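Local structure of phosphodiesterase (Candida albicans, 6CPU) at residues Phe22-Phe25 / Lys26-Ile29; Asp80-Phe84 / Ser85-Leu89. The protein is a phosphodiesterase of the HD clan, a largely helical metal-binding protein that carries zinc and magnesium ions in this model. One frame throughout, in Å; residues are numbered along the deposited sequence.

Contact 1 (Phe22-Phe25 with Lys26-Ile29) comes first along the chain and starts helix 25-34, directly after edge strand 16-21 of the four-stranded parallel sheet. Contact 2 (Asp80-Phe84 with Ser85-Leu89) follows and starts helix 84-94, after strand 46-49. Their centres lie about 12 Å apart, and both are about 27 to 28 Å from the centre of the chain. Among the links between them, Asp80 OD1 lies 3.0 Å from Lys26 N, a probable hydrogen bond, and Phe25 CE2 packs on Lys87 CG at 3.6 Å. The loop before the second helix thus probably supplies a carboxylate to the first turn of the other, which would tie the two helix starts together within this N-terminal region.

Contact 1: residues Phe22-Phe25 / Lys26-Ile29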
# COMPACT_ATOMS: atom_id res chain seq x y z
N PHE A 22 -12.80 4.99 -26.79
CA PHE A 22 -11.37 5.15 -26.90
C PHE A 22 -10.92 4.79 -28.30
O PHE A 22 -11.40 3.82 -28.88
CB PHE A 22 -10.65 4.30 -25.84
CG PHE A 22 -10.88 4.79 -24.45
CD1 PHE A 22 -10.17 5.88 -23.97
CD2 PHE A 22 -11.86 4.23 -23.66
CE1 PHE A 22 -10.41 6.38 -22.70
CE2 PHE A 22 -12.11 4.72 -22.39
CZ PHE A 22 -11.38 5.79 -21.91
N ASP A 23 -10.00 5.59 -28.83
CA ASP A 23 -9.44 5.33 -30.15
C ASP A 23 -8.43 4.20 -30.11
O ASP A 23 -8.23 3.52 -31.12
CB ASP A 23 -8.81 6.61 -30.74
CG ASP A 23 -7.65 7.14 -29.91
OD1 ASP A 23 -7.56 6.85 -28.69
OD2 ASP A 23 -6.80 7.86 -30.48
N THR A 24 -7.79 3.99 -28.96
CA THR A 24 -6.75 2.97 -28.81
C THR A 24 -6.86 2.25 -27.47
O THR A 24 -7.35 2.81 -26.49
CB THR A 24 -5.34 3.57 -28.89
OG1 THR A 24 -5.10 4.43 -27.78
CG2 THR A 24 -5.14 4.39 -30.18
N PHE A 25 -6.38 1.01 -27.44
CA PHE A 25 -6.35 0.20 -26.23
C PHE A 25 -5.41 0.86 -25.22
O PHE A 25 -5.69 0.87 -24.02
CB PHE A 25 -5.87 -1.23 -26.55
CG PHE A 25 -5.97 -2.21 -25.40
CD1 PHE A 25 -7.10 -2.27 -24.59
CD2 PHE A 25 -4.93 -3.10 -25.14
CE1 PHE A 25 -7.19 -3.18 -23.55
CE2 PHE A 25 -5.01 -4.01 -24.10
CZ PHE A 25 -6.14 -4.05 -23.30
N LYS A 26 -4.31 1.42 -25.71
CA LYS A 26 -3.37 2.13 -24.85
C LYS A 26 -4.06 3.26 -24.09
O LYS A 26 -3.86 3.41 -22.88
CB LYS A 26 -2.18 2.65 -25.64
CG LYS A 26 -1.15 3.34 -24.77
CD LYS A 26 0.04 3.85 -25.58
CE LYS A 26 -0.11 5.31 -25.96
NZ LYS A 26 1.13 5.79 -26.63
N HIS A 27 -4.86 4.07 -24.78
CA HIS A 27 -5.56 5.15 -24.10
C HIS A 27 -6.59 4.64 -23.08
O HIS A 27 -6.76 5.22 -21.99
CB HIS A 27 -6.19 6.11 -25.10
CG HIS A 27 -5.20 7.01 -25.79
ND1 HIS A 27 -5.41 7.52 -27.05
CD2 HIS A 27 -4.01 7.49 -25.38
CE1 HIS A 27 -4.39 8.28 -27.39
NE2 HIS A 27 -3.52 8.28 -26.40
N LEU A 28 -7.27 3.54 -23.41
CA LEU A 28 -8.19 2.88 -22.47
C LEU A 28 -7.44 2.42 -21.20
O LEU A 28 -7.90 2.66 -20.07
CB LEU A 28 -8.87 1.69 -23.15
CG LEU A 28 -10.10 1.11 -22.44
CD1 LEU A 28 -11.04 0.41 -23.42
CD2 LEU A 28 -9.69 0.14 -21.34
N ILE A 29 -6.28 1.80 -21.38
CA ILE A 29 -5.43 1.36 -20.25
C ILE A 29 -5.02 2.56 -19.38
O ILE A 29 -5.09 2.48 -18.15
CB ILE A 29 -4.19 0.59 -20.74
CG1 ILE A 29 -4.61 -0.78 -21.28
CG2 ILE A 29 -3.20 0.37 -19.61
CD1 ILE A 29 -3.51 -1.49 -22.06
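A threonine N-cap opens helix 25-34: Thr24 OG1 accepts from His27 N at 3.0 Å. With chi1 at 66°, OG1 stands between the backbone N and the carbonyl carbon and is turned back to the first turn. The preceding residue adds a second polar grip. His27 ND1 donates to Asp23 OD1 across 2.8 Å, almost straight at 174°; the oxygen offers its syn lone pair and sits at the edge of the imidazole. Carboxylate and ring are nearly coplanar, 11° apart, which fixes how the imidazole is turned. Regular helix bonding begins with Leu28 N to Thr24 O (3.2 Å) and Ile29 N to Phe25 O (2.9 Å).

Two aromatic rings frame the turn. Leu28 CA sits over the centre of one Phe22 face, 3.9 Å from the centroid, a CH-pi contact, while Leu28 CG meets Phe22 CD2 at 3.8 Å, the two side chains crossing at about a right angle. The Phe25 ring receives Ile29 CD1 over one face, displaced toward its rim and 3.8 Å from the centroid. Beyond the turn, Phe22 and Leu28 both touch Leu5 of strand 2-6, and Phe25 reaches Ile91 of helix 84-94. The carboxylates of Asp23 and, from the neighbouring loop, Asp80 near the helix start would probably interact favourably with its dipole, and the Asp23 bond would be expected to favour a protonated His27.

Contact 2: residues Asp80-Phe84 / Ser85-Leu89; sequences DNLPF and SDKSL
Over one face of the Phe84 ring lies Ser88 CB, offset toward the rim and 4.2 Å from the centroid, 16° off the normal: a CH-pi contact one helical turn along. Phe84 CG is anti to the backbone N (chi1 171°), which carries the ring along the helix side to that methylene. Phe50 meets the same ring edge-to-face.

Lys87 folds back from the helix onto the preceding loop. A bend at its last torsion (chi4 76°) turns NZ to two backbone carbonyls: Leu82 O at 2.6 Å, approached in the carbonyl plane on a lone pair, and Asp80 O at 3.0 Å, approached from above the carbonyl plane. The ammonium therefore ties together two loop carbonyls two residues apart, and the aliphatic part of the same chain packs on Leu82, CG to CB at 3.7 Å. Leu82 CD2 also meets Asp86 CB at 3.9 Å, the leucine chain running across the aspartate's, while Asp86 OD2 lies alongside the proline ring, 3.5 Å from Pro83 CD.

Pro83 occupies the N-cap position, and its carbonyl starts the helix by accepting from Lys87 N at 3.0 Å and, weakly, from Asp86 N. Ser88 N continues the pattern to Phe84 O at 2.8 Å.

This start of helix 84-94 packs against two other helices. Leu82 rests on Leu186 and Leu189 of helix 177-193, where Leu89 also touches Gln182 and Leu183; helix 25-34 meets it through Phe25, and Phe50 follows strand 46-49.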
# COMPACT_ATOMS: atom_id res chain seq x y z
N ASP A 80 -2.05 -2.10 -28.95
CA ASP A 80 -3.30 -1.95 -29.69
C ASP A 80 -3.59 -3.17 -30.58
O ASP A 80 -4.75 -3.52 -30.79
CB ASP A 80 -3.26 -0.66 -30.52
CG ASP A 80 -3.19 0.62 -29.65
OD1 ASP A 80 -3.49 0.57 -28.43
OD2 ASP A 80 -2.84 1.68 -30.21
N ASN A 81 -2.54 -3.81 -31.07
CA ASN A 81 -2.66 -4.96 -31.97
C ASN A 81 -2.65 -6.34 -31.30
O ASN A 81 -2.60 -7.36 -32.00
CB ASN A 81 -1.56 -4.88 -33.03
CG ASN A 81 -1.76 -3.71 -33.98
OD1 ASN A 81 -2.85 -3.53 -34.54
ND2 ASN A 81 -0.72 -2.90 -34.16
N LEU A 82 -2.72 -6.39 -29.96
CA LEU A 82 -2.76 -7.67 -29.25
C LEU A 82 -3.99 -8.47 -29.63
O LEU A 82 -5.06 -7.91 -29.79
CB LEU A 82 -2.81 -7.47 -27.73
CG LEU A 82 -1.55 -6.97 -27.03
CD1 LEU A 82 -1.92 -6.61 -25.59
CD2 LEU A 82 -0.41 -7.98 -27.06
N PRO A 83 -3.86 -9.80 -29.72
CA PRO A 83 -5.06 -10.61 -29.85
C PRO A 83 -5.97 -10.40 -28.64
O PRO A 83 -5.50 -9.98 -27.57
CB PRO A 83 -4.55 -12.06 -29.86
CG PRO A 83 -3.07 -11.99 -29.92
CD PRO A 83 -2.64 -10.61 -29.52
N PHE A 84 -7.26 -10.70 -28.81
CA PHE A 84 -8.22 -10.51 -27.74
C PHE A 84 -7.83 -11.27 -26.47
O PHE A 84 -7.98 -10.75 -25.36
CB PHE A 84 -9.63 -10.90 -28.17
CG PHE A 84 -10.62 -10.93 -27.04
CD1 PHE A 84 -11.11 -9.74 -26.52
CD2 PHE A 84 -11.02 -12.13 -26.48
CE1 PHE A 84 -12.01 -9.76 -25.46
CE2 PHE A 84 -11.92 -12.15 -25.43
CZ PHE A 84 -12.42 -10.97 -24.92
N SER A 85 -7.32 -12.49 -26.63
CA SER A 85 -6.87 -13.29 -25.48
C SER A 85 -5.84 -12.56 -24.62
O SER A 85 -5.91 -12.62 -23.38
CB SER A 85 -6.33 -14.65 -25.94
OG SER A 85 -5.08 -14.51 -26.61
N ASP A 86 -4.89 -11.87 -25.25
CA ASP A 86 -3.89 -11.07 -24.53
C ASP A 86 -4.43 -9.76 -23.94
O ASP A 86 -4.02 -9.36 -22.84
CB ASP A 86 -2.70 -10.73 -25.43
CG ASP A 86 -1.76 -11.90 -25.62
OD1 ASP A 86 -1.60 -12.71 -24.69
OD2 ASP A 86 -1.16 -12.00 -26.72
N LYS A 87 -5.31 -9.08 -24.67
CA LYS A 87 -5.97 -7.87 -24.15
C LYS A 87 -6.78 -8.21 -22.90
O LYS A 87 -6.74 -7.50 -21.88
CB LYS A 87 -6.90 -7.25 -25.20
CG LYS A 87 -6.18 -6.60 -26.38
CD LYS A 87 -7.04 -5.51 -27.01
CE LYS A 87 -6.31 -4.79 -28.12
NZ LYS A 87 -6.27 -5.62 -29.37
N SER A 88 -7.50 -9.32 -23.00
CA SER A 88 -8.32 -9.82 -21.93
C SER A 88 -7.47 -10.23 -20.71
O SER A 88 -7.84 -9.92 -19.57
CB SER A 88 -9.14 -11.00 -22.45
OG SER A 88 -9.98 -11.54 -21.45
N LEU A 89 -6.36 -10.90 -20.96
CA LEU A 89 -5.42 -11.29 -19.91
C LEU A 89 -4.87 -10.06 -19.19
O LEU A 89 -4.82 -10.04 -17.94
CB LEU A 89 -4.26 -12.10 -20.50
CG LEU A 89 -3.11 -12.52 -19.58
CD1 LEU A 89 -3.64 -13.30 -18.40
CD2 LEU A 89 -2.06 -13.33 -20.33